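Local coordinates for protein hemolysin BL lytic component L1 (Bacillus cereus, PDB 7NMQ) that serves as lytic component L1 of the haemolysin BL enterotoxin and, as a member of the ClyA-like alpha-helical toxin family, probably takes part in membrane pore formation, at residues Asn86-Phe91 with Glu345-Ile350; Thr80-Val85 with Asp353-Ser358; Tyr3-Glu8 with Asp338-Ala343. All blocks are in the same frame, centred on the assembly; numbering follows the deposited sequence.

Contact 1: residues Asn86-Phe91 with Glu345-Ile350; sequences NYDEQF and ESWNDI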
ATOM      1  N   ASN A  86      17.321   3.205   9.602  1.00 12.33           N
ATOM      2  CA  ASN A  86      18.706   3.726   9.661  1.00 11.92           C
ATOM      3  C   ASN A  86      18.762   4.937  10.595  1.00 11.83           C
ATOM      4  O   ASN A  86      19.819   5.127  11.221  1.00 12.65           O
ATOM      5  CB  ASN A  86      19.207   4.028   8.272  1.00 13.66           C
ATOM      6  CG  ASN A  86      19.547   2.746   7.536  1.00 16.81           C
ATOM      7  OD1 ASN A  86      19.963   1.772   8.146  1.00 21.94           O
ATOM      8  ND2 ASN A  86      19.593   2.810   6.242  1.00 21.24           N
ATOM      9  N   TYR A  87      17.717   5.719  10.689  1.00 12.14           N
ATOM     10  CA  TYR A  87      17.730   6.880  11.626  1.00 12.04           C
ATOM     11  C   TYR A  87      17.738   6.324  13.047  1.00 12.43           C
ATOM     12  O   TYR A  87      18.513   6.778  13.890  1.00 12.03           O
ATOM     13  CB  TYR A  87      16.563   7.833  11.400  1.00 12.27           C
ATOM     14  CG  TYR A  87      16.734   9.015  12.325  1.00 12.03           C
ATOM     15  CD1 TYR A  87      17.512  10.096  11.961  1.00 12.71           C
ATOM     16  CD2 TYR A  87      16.204   8.986  13.607  1.00 12.01           C
ATOM     17  CE1 TYR A  87      17.727  11.131  12.855  1.00 13.74           C
ATOM     18  CE2 TYR A  87      16.391  10.042  14.493  1.00 12.44           C
ATOM     19  CZ  TYR A  87      17.174  11.112  14.115  1.00 12.85           C
ATOM     20  OH  TYR A  87      17.447  12.163  14.962  1.00 13.97           O
ATOM     21  N   ASP A  88      16.961   5.300  13.339  1.00 12.60           N
ATOM     22  CA  ASP A  88      17.025   4.694  14.677  1.00 12.73           C
ATOM     23  C   ASP A  88      18.448   4.216  14.948  1.00 12.42           C
ATOM     24  O   ASP A  88      18.976   4.447  16.051  1.00 12.69           O
ATOM     25  CB  ASP A  88      16.082   3.503  14.842  1.00 13.56           C
ATOM     26  CG  ASP A  88      16.261   2.849  16.209  1.00 14.69           C
ATOM     27  OD1 ASP A  88      16.121   3.561  17.219  1.00 16.24           O
ATOM     28  OD2 ASP A  88      16.442   1.577  16.249  1.00 17.54           O
ATOM     29  N   GLU A  89      19.086   3.528  13.997  0.50 12.50           N
ATOM     30  CA  GLU A  89      20.453   2.999  14.253  0.50 13.84           C
ATOM     31  C   GLU A  89      21.389   4.193  14.495  0.50 13.05           C
ATOM     32  O   GLU A  89      22.244   4.093  15.397  0.50 14.05           O
ATOM     33  CB  GLU A  89      20.959   2.110  13.120  0.50 15.51           C
ATOM     34  CG  GLU A  89      19.951   1.040  12.729  0.50 17.57           C
ATOM     35  CD  GLU A  89      20.186  -0.422  13.098  0.50 22.98           C
ATOM     36  OE1 GLU A  89      20.895  -1.112  12.352  0.50 27.79           O
ATOM     37  OE2 GLU A  89      19.584  -0.892  14.068  0.50 27.05           O
ATOM     38  N   GLN A  90      21.234   5.303  13.769  1.00 12.62           N
ATOM     39  CA  GLN A  90      22.119   6.465  14.001  1.00 12.17           C
ATOM     40  C   GLN A  90      21.829   7.035  15.394  1.00 12.17           C
ATOM     41  O   GLN A  90      22.783   7.321  16.119  1.00 12.67           O
ATOM     42  CB  GLN A  90      21.905   7.523  12.925  1.00 12.27           C
ATOM     43  CG  GLN A  90      22.932   8.632  13.027  1.00 13.54           C
ATOM     44  CD  GLN A  90      22.838   9.670  11.948  1.00 15.35           C
ATOM     45  OE1 GLN A  90      22.008   9.615  11.078  1.00 18.07           O
ATOM     46  NE2 GLN A  90      23.745  10.608  11.957  1.00 18.55           N
ATOM     47  N   PHE A  91      20.587   7.256  15.739  1.00 12.07           N
ATOM     48  CA  PHE A  91      20.189   7.856  17.040  1.00 11.73           C
ATOM     49  C   PHE A  91      20.730   6.975  18.174  1.00 12.17           C
ATOM     50  O   PHE A  91      21.364   7.477  19.119  1.00 12.49           O
ATOM     51  CB  PHE A  91      18.678   8.017  17.130  1.00 12.37           C
ATOM     52  CG  PHE A  91      18.274   8.805  18.335  1.00 12.35           C
ATOM     53  CD1 PHE A  91      18.156   8.210  19.562  1.00 12.39           C
ATOM     54  CD2 PHE A  91      18.257  10.189  18.275  1.00 13.64           C
ATOM     55  CE1 PHE A  91      17.872   8.974  20.683  1.00 14.53           C
ATOM     56  CE2 PHE A  91      17.951  10.952  19.381  1.00 15.56           C
ATOM     57  CZ  PHE A  91      17.770  10.342  20.590  1.00 15.27           C
ATOM     58  N   GLU A 345      13.824   5.583  23.499  1.00 16.51           N
ATOM     59  CA  GLU A 345      12.793   4.546  23.689  1.00 16.90           C
ATOM     60  C   GLU A 345      11.833   4.545  22.497  1.00 17.96           C
ATOM     61  O   GLU A 345      11.497   3.461  22.002  1.00 19.23           O
ATOM     62  CB  GLU A 345      12.126   4.745  25.043  1.00 21.25           C
ATOM     63  CG  GLU A 345      13.103   4.437  26.171  1.00 25.32           C
ATOM     64  CD  GLU A 345      12.634   4.635  27.608  1.00 32.40           C
ATOM     65  OE1 GLU A 345      11.402   4.632  27.833  1.00 40.86           O
ATOM     66  OE2 GLU A 345      13.510   4.766  28.521  1.00 38.35           O
ATOM     67  N   SER A 346      11.355   5.711  22.060  0.50 16.34           N
ATOM     68  CA  SER A 346      10.335   5.772  20.972  0.50 15.74           C
ATOM     69  C   SER A 346      10.961   5.319  19.637  0.50 15.68           C
ATOM     70  O   SER A 346      10.348   4.517  18.894  0.50 15.96           O
ATOM     71  CB  SER A 346       9.675   7.129  20.889  0.50 15.55           C
ATOM     72  OG  SER A 346      10.622   8.190  20.867  0.50 14.57           O
ATOM     73  N   TRP A 347      12.190   5.719  19.352  1.00 15.27           N
ATOM     74  CA  TRP A 347      12.909   5.262  18.145  1.00 14.02           C
ATOM     75  C   TRP A 347      13.124   3.748  18.194  1.00 15.26           C
ATOM     76  O   TRP A 347      12.867   3.081  17.168  1.00 15.91           O
ATOM     77  CB  TRP A 347      14.211   6.021  17.933  1.00 13.24           C
ATOM     78  CG  TRP A 347      13.998   7.360  17.310  1.00 13.76           C
ATOM     79  CD1 TRP A 347      14.109   8.593  17.899  1.00 13.23           C
ATOM     80  CD2 TRP A 347      13.548   7.597  15.965  1.00 13.28           C
ATOM     81  NE1 TRP A 347      13.794   9.569  17.002  1.00 13.71           N
ATOM     82  CE2 TRP A 347      13.431   8.989  15.816  1.00 13.36           C
ATOM     83  CE3 TRP A 347      13.277   6.747  14.887  1.00 13.26           C
ATOM     84  CZ2 TRP A 347      13.066   9.575  14.627  1.00 14.19           C
ATOM     85  CZ3 TRP A 347      12.886   7.341  13.716  1.00 14.77           C
ATOM     86  CH2 TRP A 347      12.781   8.732  13.586  1.00 14.35           C
ATOM     87  N   ASN A 348      13.515   3.192  19.327  1.00 15.70           N
ATOM     88  CA  ASN A 348      13.731   1.728  19.389  1.00 16.73           C
ATOM     89  C   ASN A 348      12.389   1.033  19.129  1.00 17.21           C
ATOM     90  O   ASN A 348      12.372  -0.006  18.436  1.00 19.92           O
ATOM     91  CB  ASN A 348      14.340   1.322  20.718  1.00 18.15           C
ATOM     92  CG  ASN A 348      14.443  -0.171  20.801  1.00 21.64           C
ATOM     93  OD1 ASN A 348      15.171  -0.794  20.028  1.00 24.32           O
ATOM     94  ND2 ASN A 348      13.609  -0.740  21.645  1.00 26.36           N
ATOM     95  N   ASP A 349      11.297   1.641  19.582  1.00 17.59           N
ATOM     96  CA  ASP A 349       9.947   1.032  19.496  1.00 17.93           C
ATOM     97  C   ASP A 349       9.484   0.911  18.038  1.00 18.70           C
ATOM     98  O   ASP A 349       8.674   0.062  17.766  1.00 21.89           O
ATOM     99  CB  ASP A 349       8.942   1.818  20.342  1.00 20.71           C
ATOM    100  CG  ASP A 349       7.497   1.394  20.156  1.00 23.27           C
ATOM    101  OD1 ASP A 349       7.132   0.350  20.697  1.00 28.70           O
ATOM    102  OD2 ASP A 349       6.750   2.100  19.428  1.00 30.01           O
ATOM    103  N   ILE A 350       9.975   1.733  17.128  1.00 17.84           N
ATOM    104  CA  ILE A 350       9.511   1.744  15.718  1.00 16.80           C
ATOM    105  C   ILE A 350      10.415   0.863  14.851  1.00 16.27           C
ATOM    106  O   ILE A 350      10.046   0.582  13.720  1.00 16.78           O
ATOM    107  CB  ILE A 350       9.440   3.194  15.210  1.00 17.45           C
ATOM    108  CG1 ILE A 350       8.473   3.347  14.057  1.00 19.85           C
ATOM    109  CG2 ILE A 350      10.799   3.744  14.848  1.00 18.43           C
ATOM    110  CD1 ILE A 350       8.316   4.769  13.616  1.00 20.27           C
TER
HETATM  111  O   HOH W   1      16.988   0.088  18.322  1.00 25.33           O
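The indole of Trp347 packs against the rings of Tyr87 and Phe91, and aromatic packing accounts for most of the contact. The CD2-CE2 side of Tyr87 lies over one face of the indole: Tyr87 CD2 is 3.4 Å from Trp347 CZ2, and Tyr87 CE2 lies equally near Trp347 CE2. The ring planes are turned 49° to each other, so the pair is oblique. Phe91 meets the other end of the indole. Trp347 CD1 sits 4.2 Å above the Phe91 plane, displaced toward the rim, and because the rings are slid apart they barely overlap although their planes are only 28° from parallel. Both rings are carried over from helix 45-103 with CG anti to the backbone N.

The polar contribution is made by Asp88. Its carboxylate passes alongside the Trp347 side chain, with Asp88 OD1 3.2 Å from Trp347 CB; the same oxygen accepts a hydrogen bond from Gln92 within its own helix. The other oxygen, OD2, accepts a hydrogen bond from a water 2.6 Å away, which donates its other hydrogen to Asn348 OD1 and so bridges the two helices. At the indole nitrogen, Trp347 NE1 donates a hydrogen bond to Leu5 O, while Trp311, Met314 and Tyr318 of helix 275-325 also touch this side chain.

The segment axes run roughly antiparallel, 9.2 Å apart at an angle of 143°. This is an aromatic cluster of Tyr87, Phe91 and Trp347 in the core of an antiparallel helical bundle, the architecture of ClyA-like toxins.

Contact 2: residues Thr80-Val85 with Asp353-Ser358; sequences TARNIV and DAEFIS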
ATOM      1  N   THR A  80      12.054   4.200   1.905  1.00 13.55           N
ATOM      2  CA  THR A  80      11.526   5.234   2.834  1.00 13.73           C
ATOM      3  C   THR A  80      11.502   4.607   4.236  1.00 13.17           C
ATOM      4  O   THR A  80      11.821   5.241   5.231  1.00 13.59           O
ATOM      5  CB  THR A  80      10.148   5.708   2.352  1.00 14.99           C
ATOM      6  OG1 THR A  80      10.285   6.145   0.992  1.00 15.94           O
ATOM      7  CG2 THR A  80       9.593   6.794   3.247  1.00 15.75           C
ATOM      8  N   ALA A  81      11.039   3.357   4.344  1.00 13.82           N
ATOM      9  CA  ALA A  81      11.001   2.634   5.631  1.00 13.13           C
ATOM     10  C   ALA A  81      12.428   2.325   6.099  1.00 12.78           C
ATOM     11  O   ALA A  81      12.698   2.421   7.306  1.00 12.83           O
ATOM     12  CB  ALA A  81      10.162   1.389   5.596  1.00 13.72           C
ATOM     13  N   ARG A  82      13.313   1.887   5.208  1.00 12.27           N
ATOM     14  CA  ARG A  82      14.711   1.588   5.565  1.00 13.19           C
ATOM     15  C   ARG A  82      15.337   2.862   6.153  1.00 12.54           C
ATOM     16  O   ARG A  82      16.137   2.747   7.081  1.00 13.06           O
ATOM     17  CB  ARG A  82      15.469   1.108   4.318  1.00 14.20           C
ATOM     18  CG  ARG A  82      16.944   0.802   4.527  1.00 16.52           C
ATOM     19  CD  ARG A  82      17.266  -0.064   5.730  1.00 20.02           C
ATOM     20  NE  ARG A  82      16.572  -1.325   5.632  1.00 21.73           N
ATOM     21  CZ  ARG A  82      16.561  -2.300   6.536  1.00 23.35           C
ATOM     22  NH1 ARG A  82      17.228  -2.198   7.676  1.00 25.43           N
ATOM     23  NH2 ARG A  82      15.860  -3.395   6.268  1.00 27.61           N
ATOM     24  N   ASN A  83      15.022   4.031   5.622  1.00 13.02           N
ATOM     25  CA  ASN A  83      15.599   5.295   6.159  1.00 12.05           C
ATOM     26  C   ASN A  83      15.149   5.518   7.605  1.00 12.18           C
ATOM     27  O   ASN A  83      15.928   6.048   8.382  1.00 12.77           O
ATOM     28  CB  ASN A  83      15.234   6.476   5.273  1.00 12.96           C
ATOM     29  CG  ASN A  83      15.944   6.436   3.947  1.00 14.19           C
ATOM     30  OD1 ASN A  83      16.913   5.683   3.755  1.00 15.95           O
ATOM     31  ND2 ASN A  83      15.444   7.261   3.021  1.00 15.65           N
ATOM     32  N   ILE A  84      13.964   5.079   7.973  1.00 11.97           N
ATOM     33  CA  ILE A  84      13.477   5.172   9.373  1.00 11.65           C
ATOM     34  C   ILE A  84      14.326   4.239  10.223  1.00 12.49           C
ATOM     35  O   ILE A  84      14.789   4.612  11.310  1.00 13.24           O
ATOM     36  CB  ILE A  84      11.967   4.891   9.430  1.00 12.70           C
ATOM     37  CG1 ILE A  84      11.243   6.013   8.683  1.00 13.45           C
ATOM     38  CG2 ILE A  84      11.525   4.751  10.867  1.00 13.51           C
ATOM     39  CD1 ILE A  84       9.774   5.778   8.469  1.00 15.46           C
ATOM     40  N   VAL A  85      14.492   2.993   9.774  1.00 12.68           N
ATOM     41  CA  VAL A  85      15.357   2.036  10.492  1.00 12.49           C
ATOM     42  C   VAL A  85      16.745   2.657  10.657  1.00 12.39           C
ATOM     43  O   VAL A  85      17.324   2.574  11.770  1.00 13.04           O
ATOM     44  CB  VAL A  85      15.463   0.683   9.774  1.00 12.85           C
ATOM     45  CG1 VAL A  85      16.455  -0.221  10.504  1.00 14.61           C
ATOM     46  CG2 VAL A  85      14.112  -0.006   9.615  1.00 13.49           C
ATOM     47  N   ASP A 353       9.201  -2.736  13.250  1.00 18.58           N
ATOM     48  CA  ASP A 353       8.043  -2.567  12.337  1.00 20.15           C
ATOM     49  C   ASP A 353       8.480  -1.850  11.049  1.00 16.85           C
ATOM     50  O   ASP A 353       8.009  -2.202   9.942  1.00 15.87           O
ATOM     51  CB  ASP A 353       6.908  -1.914  13.110  1.00 24.70           C
ATOM     52  CG  ASP A 353       6.266  -2.917  14.071  1.00 28.13           C
ATOM     53  OD1 ASP A 353       6.319  -4.165  13.790  1.00 34.52           O
ATOM     54  OD2 ASP A 353       5.756  -2.484  15.095  1.00 29.68           O
ATOM     55  N   ALA A 354       9.321  -0.820  11.159  1.00 15.37           N
ATOM     56  CA  ALA A 354       9.895  -0.159   9.973  1.00 14.81           C
ATOM     57  C   ALA A 354      10.688  -1.186   9.166  1.00 13.49           C
ATOM     58  O   ALA A 354      10.631  -1.166   7.927  1.00 14.09           O
ATOM     59  CB  ALA A 354      10.746   1.023  10.361  1.00 15.16           C
ATOM     60  N   GLU A 355      11.430  -2.049   9.848  1.00 13.94           N
ATOM     61  CA  GLU A 355      12.262  -3.065   9.187  1.00 15.60           C
ATOM     62  C   GLU A 355      11.310  -3.959   8.362  1.00 15.64           C
ATOM     63  O   GLU A 355      11.608  -4.278   7.186  1.00 15.42           O
ATOM     64  CB  GLU A 355      12.990  -3.858  10.259  1.00 17.94           C
ATOM     65  CG  GLU A 355      13.747  -5.018   9.710  1.00 21.23           C
ATOM     66  CD  GLU A 355      15.066  -4.702   9.053  1.00 27.97           C
ATOM     67  OE1 GLU A 355      15.686  -3.707   9.448  1.00 33.28           O
ATOM     68  OE2 GLU A 355      15.502  -5.516   8.191  1.00 33.67           O
ATOM     69  N   PHE A 356      10.177  -4.354   8.938  1.00 14.82           N
ATOM     70  CA  PHE A 356       9.180  -5.206   8.240  1.00 15.40           C
ATOM     71  C   PHE A 356       8.716  -4.532   6.956  1.00 15.40           C
ATOM     72  O   PHE A 356       8.703  -5.192   5.880  1.00 16.95           O
ATOM     73  CB  PHE A 356       8.003  -5.559   9.133  1.00 16.79           C
ATOM     74  CG  PHE A 356       6.989  -6.403   8.407  1.00 18.22           C
ATOM     75  CD1 PHE A 356       6.045  -5.823   7.572  1.00 18.80           C
ATOM     76  CD2 PHE A 356       7.018  -7.787   8.499  1.00 19.51           C
ATOM     77  CE1 PHE A 356       5.086  -6.602   6.921  1.00 19.73           C
ATOM     78  CE2 PHE A 356       6.078  -8.564   7.839  1.00 19.75           C
ATOM     79  CZ  PHE A 356       5.109  -7.970   7.043  1.00 20.54           C
ATOM     80  N   ILE A 357       8.363  -3.253   7.048  1.00 14.01           N
ATOM     81  CA  ILE A 357       7.791  -2.543   5.869  1.00 15.53           C
ATOM     82  C   ILE A 357       8.861  -2.374   4.789  1.00 14.70           C
ATOM     83  O   ILE A 357       8.506  -2.233   3.587  1.00 16.07           O
ATOM     84  CB  ILE A 357       7.146  -1.206   6.285  1.00 15.93           C
ATOM     85  CG1 ILE A 357       5.962  -1.513   7.192  1.00 19.40           C
ATOM     86  CG2 ILE A 357       6.748  -0.358   5.078  1.00 15.71           C
ATOM     87  CD1 ILE A 357       5.316  -0.342   7.817  1.00 22.49           C
ATOM     88  N   SER A 358      10.130  -2.324   5.165  1.00 14.56           N
ATOM     89  CA  SER A 358      11.255  -2.120   4.231  1.00 15.40           C
ATOM     90  C   SER A 358      11.542  -3.365   3.386  1.00 16.23           C
ATOM     91  O   SER A 358      12.427  -3.280   2.519  1.00 17.08           O
ATOM     92  CB  SER A 358      12.510  -1.728   4.950  1.00 16.46           C
ATOM     93  OG  SER A 358      13.111  -2.798   5.651  1.00 16.90           O
TER
HETATM   94  O   HOH W   2      15.192  -2.295   2.964  1.00 29.68           O
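Arg82 and Glu355 pair end-on across an antiparallel helix pair of the bundle, formed by helix 45-103 and helix 330-357, each terminal nitrogen taking one carboxylate oxygen. The Arg82 NH2 bond to Glu355 OE2 is nearly straight at the hydrogen (2.9 Å, 171°) and lies in the guanidinium plane, yet it reaches the oxygen from above the carboxylate plane. Arg82 NH1 meets Glu355 OE1 at 2.8 Å on its syn side, tilted from both planes, with a more bent angle of 131°. The two flat groups are strongly twisted, their planes 74° apart, instead of forming a coplanar fork. Glu355 OE2 has a second cationic partner in Lys359, so two positive charges would be expected to stabilise the carboxylate's ionised form.

The third guanidinium nitrogen is satisfied by water: Arg82 NE donates across 3.2 Å to a molecule that in turn donates to Ser358 O. Ser358 OG, set between its backbone N and carbonyl carbon, donates to Glu355 O over 2.6 Å, and also lies 2.9 Å from Arg82 NH2.

Beneath this polar layer, small side chains permit close backbones. Ala81 CB rests against Ala354 O and Ile357 CG2. Val85 CG2 meets Ala354 CB at 3.6 Å, and Ile84 packs on the same methyl. The segment axes approach to 7.9 Å. Leu14 of helix 10-33 covers Ile84, Ala354 and Ile357, Trp311 of helix 275-325 reaches Ile84, and Ile207 of helix 203-216 packs on Ile357.

Contact 3: residues Tyr3-Glu8 with Asp338-Ala343; sequences YALGPE and DDLKAA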
ATOM      1  N   TYR A   3      12.069  19.374  24.528  1.00 17.19           N
ATOM      2  CA  TYR A   3      12.410  19.140  23.091  1.00 16.53           C
ATOM      3  C   TYR A   3      11.834  17.805  22.653  1.00 18.48           C
ATOM      4  O   TYR A   3      12.035  16.811  23.307  1.00 20.68           O
ATOM      5  CB  TYR A   3      13.925  19.203  22.895  1.00 17.18           C
ATOM      6  CG  TYR A   3      14.452  20.563  23.296  1.00 17.83           C
ATOM      7  CD1 TYR A   3      14.280  21.654  22.464  1.00 18.07           C
ATOM      8  CD2 TYR A   3      15.017  20.801  24.548  1.00 17.37           C
ATOM      9  CE1 TYR A   3      14.693  22.922  22.835  1.00 17.94           C
ATOM     10  CE2 TYR A   3      15.463  22.059  24.933  1.00 18.00           C
ATOM     11  CZ  TYR A   3      15.287  23.128  24.071  1.00 17.29           C
ATOM     12  OH  TYR A   3      15.653  24.376  24.484  1.00 18.29           O
ATOM     13  N   ALA A   4      11.154  17.818  21.535  1.00 19.05           N
ATOM     14  CA  ALA A   4      10.527  16.593  20.976  1.00 18.57           C
ATOM     15  C   ALA A   4      11.455  15.960  19.939  1.00 17.19           C
ATOM     16  O   ALA A   4      11.485  16.448  18.803  1.00 18.04           O
ATOM     17  CB  ALA A   4       9.164  16.894  20.399  1.00 21.14           C
ATOM     18  N   LEU A   5      12.174  14.896  20.315  1.00 15.10           N
ATOM     19  CA  LEU A   5      13.221  14.325  19.443  1.00 14.46           C
ATOM     20  C   LEU A   5      12.804  12.945  18.920  1.00 13.54           C
ATOM     21  O   LEU A   5      13.627  12.319  18.241  1.00 13.16           O
ATOM     22  CB  LEU A   5      14.549  14.248  20.215  1.00 13.67           C
ATOM     23  CG  LEU A   5      14.992  15.569  20.847  1.00 15.27           C
ATOM     24  CD1 LEU A   5      16.268  15.375  21.623  1.00 17.15           C
ATOM     25  CD2 LEU A   5      15.146  16.650  19.764  1.00 15.67           C
ATOM     26  N   GLY A   6      11.564  12.540  19.172  1.00 13.86           N
ATOM     27  CA  GLY A   6      11.080  11.221  18.777  1.00 13.68           C
ATOM     28  C   GLY A   6      10.498  11.214  17.376  1.00 15.35           C
ATOM     29  O   GLY A   6      10.506  12.207  16.653  1.00 16.29           O
ATOM     30  N   PRO A   7      10.046  10.024  16.961  1.00 16.26           N
ATOM     31  CA  PRO A   7       9.560   9.819  15.586  1.00 16.60           C
ATOM     32  C   PRO A   7       8.215  10.481  15.240  1.00 20.21           C
ATOM     33  O   PRO A   7       7.713  10.300  14.150  1.00 21.85           O
ATOM     34  CB  PRO A   7       9.655   8.290  15.502  1.00 17.67           C
ATOM     35  CG  PRO A   7       9.454   7.793  16.866  1.00 18.17           C
ATOM     36  CD  PRO A   7      10.186   8.784  17.724  1.00 17.10           C
ATOM     37  N   GLU A   8       7.619  11.260  16.129  1.00 22.15           N
ATOM     38  CA  GLU A   8       6.411  12.054  15.819  1.00 24.47           C
ATOM     39  C   GLU A   8       5.343  11.064  15.295  1.00 20.73           C
ATOM     40  O   GLU A   8       5.152  10.017  15.931  1.00 23.71           O
ATOM     41  CB  GLU A   8       6.789  13.186  14.856  1.00 27.74           C
ATOM     42  CG  GLU A   8       8.002  13.962  15.292  1.00 31.45           C
ATOM     43  CD  GLU A   8       7.758  15.286  15.968  1.00 32.58           C
ATOM     44  OE1 GLU A   8       8.488  16.201  15.596  1.00 31.62           O
ATOM     45  OE2 GLU A   8       6.866  15.393  16.858  1.00 39.22           O
ATOM     46  N   ASP A 338      16.588  14.030  29.462  1.00 14.38           N
ATOM     47  CA  ASP A 338      15.187  13.538  29.540  1.00 14.98           C
ATOM     48  C   ASP A 338      14.627  13.372  28.117  1.00 15.33           C
ATOM     49  O   ASP A 338      13.979  12.361  27.826  1.00 15.57           O
ATOM     50  CB  ASP A 338      14.269  14.472  30.334  1.00 16.74           C
ATOM     51  CG  ASP A 338      14.555  14.574  31.820  1.00 18.77           C
ATOM     52  OD1 ASP A 338      15.050  13.588  32.388  1.00 20.66           O
ATOM     53  OD2 ASP A 338      14.238  15.663  32.390  1.00 21.98           O
ATOM     54  N   ASP A 339      14.883  14.343  27.258  1.00 14.72           N
ATOM     55  CA  ASP A 339      14.374  14.340  25.872  1.00 14.93           C
ATOM     56  C   ASP A 339      15.142  13.296  25.066  1.00 14.86           C
ATOM     57  O   ASP A 339      14.521  12.603  24.235  1.00 15.01           O
ATOM     58  CB  ASP A 339      14.484  15.751  25.300  1.00 16.52           C
ATOM     59  CG  ASP A 339      13.693  16.764  26.126  1.00 19.91           C
ATOM     60  OD1 ASP A 339      12.546  16.431  26.541  1.00 26.96           O
ATOM     61  OD2 ASP A 339      14.243  17.863  26.409  1.00 28.17           O
ATOM     62  N   LEU A 340      16.434  13.146  25.313  1.00 12.97           N
ATOM     63  CA  LEU A 340      17.218  12.112  24.609  1.00 12.64           C
ATOM     64  C   LEU A 340      16.686  10.728  24.980  1.00 13.26           C
ATOM     65  O   LEU A 340      16.614   9.876  24.085  1.00 14.41           O
ATOM     66  CB  LEU A 340      18.707  12.230  24.891  1.00 13.88           C
ATOM     67  CG  LEU A 340      19.346  13.556  24.481  1.00 14.69           C
ATOM     68  CD1 LEU A 340      20.762  13.650  25.021  1.00 14.92           C
ATOM     69  CD2 LEU A 340      19.348  13.751  22.978  1.00 17.19           C
ATOM     70  N   LYS A 341      16.445  10.507  26.267  1.00 13.95           N
ATOM     71  CA  LYS A 341      16.062   9.159  26.744  1.00 14.60           C
ATOM     72  C   LYS A 341      14.668   8.812  26.202  1.00 15.60           C
ATOM     73  O   LYS A 341      14.445   7.642  25.750  1.00 16.35           O
ATOM     74  CB  LYS A 341      16.048   9.107  28.266  1.00 16.42           C
ATOM     75  CG  LYS A 341      15.616   7.760  28.833  1.00 20.05           C
ATOM     76  CD  LYS A 341      15.944   7.599  30.272  1.00 24.60           C
ATOM     77  CE  LYS A 341      15.321   6.364  30.886  1.00 29.47           C
ATOM     78  NZ  LYS A 341      14.994   6.558  32.316  1.00 39.86           N
ATOM     79  N   ALA A 342      13.756   9.769  26.201  1.00 14.90           N
ATOM     80  CA  ALA A 342      12.392   9.552  25.684  1.00 15.57           C
ATOM     81  C   ALA A 342      12.495   9.177  24.205  1.00 15.10           C
ATOM     82  O   ALA A 342      11.777   8.238  23.759  1.00 16.15           O
ATOM     83  CB  ALA A 342      11.481  10.733  25.906  1.00 15.67           C
ATOM     84  N   ALA A 343      13.308   9.892  23.450  1.00 14.47           N
ATOM     85  CA  ALA A 343      13.469   9.618  22.011  1.00 14.21           C
ATOM     86  C   ALA A 343      14.123   8.257  21.783  1.00 14.63           C
ATOM     87  O   ALA A 343      13.743   7.552  20.829  1.00 15.44           O
ATOM     88  CB  ALA A 343      14.248  10.739  21.395  1.00 15.09           C
TER
HETATM   89  O   HOH W   3      12.204  13.456  22.939  1.00 16.76           O
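Leu5 and Tyr3 meet Ala343, Leu340 and Asp339 where the N-terminal loop, ahead of helix 10-33, is laid along helix 330-357 of the antiparallel helical bundle. Leu5 carries the apolar half. Its CB touches Ala343 CB at 3.7 Å. Beyond it, CG stands anti to the carbonyl carbon (chi1 -53°), and chi2 near 180° extends the CD1 branch toward the helix. Leu5 CD1 meets CD2 of Leu340 at 3.7 Å and also approaches Asp339 CB, so this methyl touches Asp339 and Leu340 while CB meets Ala343, one turn further along. The two leucine side chains cross at an oblique angle. On the far side of this patch, Leu340 is backed by Tyr95 and Leu98, and Ala343 by Phe91, all on helix 45-103.

Around Tyr3 the surroundings are polar. Asp339 OD2 lies at the edge of the phenol ring, near its plane, 3.6 Å from Tyr3 CD2, and it is 3.2 Å from the Tyr3 backbone N. The carboxylate stands almost perpendicular to the ring, at 85°. Its other oxygen, OD1, receives a weak hydrogen bond from the backbone N of Asn2. The phenol itself leads away from residues 338-343, and its OH is bonded to Asn324 ND2, with a weaker bond to Lys332.

Further along, Gly6 comes close to the helix, its CA 4.3 Å from the CA of Ala343, and its N is close to Ala343 CB. The carbonyl of Leu5 is taken up by Tyr318 OH. Between the two segments a water stitches backbone to backbone, accepting from Leu5 N at 3.0 Å and lying 2.8 Å from Asp339 O.

How the contacts relate
All three contacts use helix 330-357 and are largely buried, but its partner changes along the way. Contacts 1 and 2 pair it with helix 45-103, whereas contact 3 sets it against the N-terminal segment. The chemistry shifts accordingly: bulky aromatics accompany the wider helix spacing at contact 1, while alanines and a salt bridge go with the closer approach at contact 2, and contact 3 combines small apolar patches with water-mediated backbone links. Contact 1 touches both others, through Trp347 packing on Ile84 and through Phe91 on Ala343. Contacts 2 and 3 do not touch, their centres about 19 Å apart, and contact 3 lies farthest from the chain's centre.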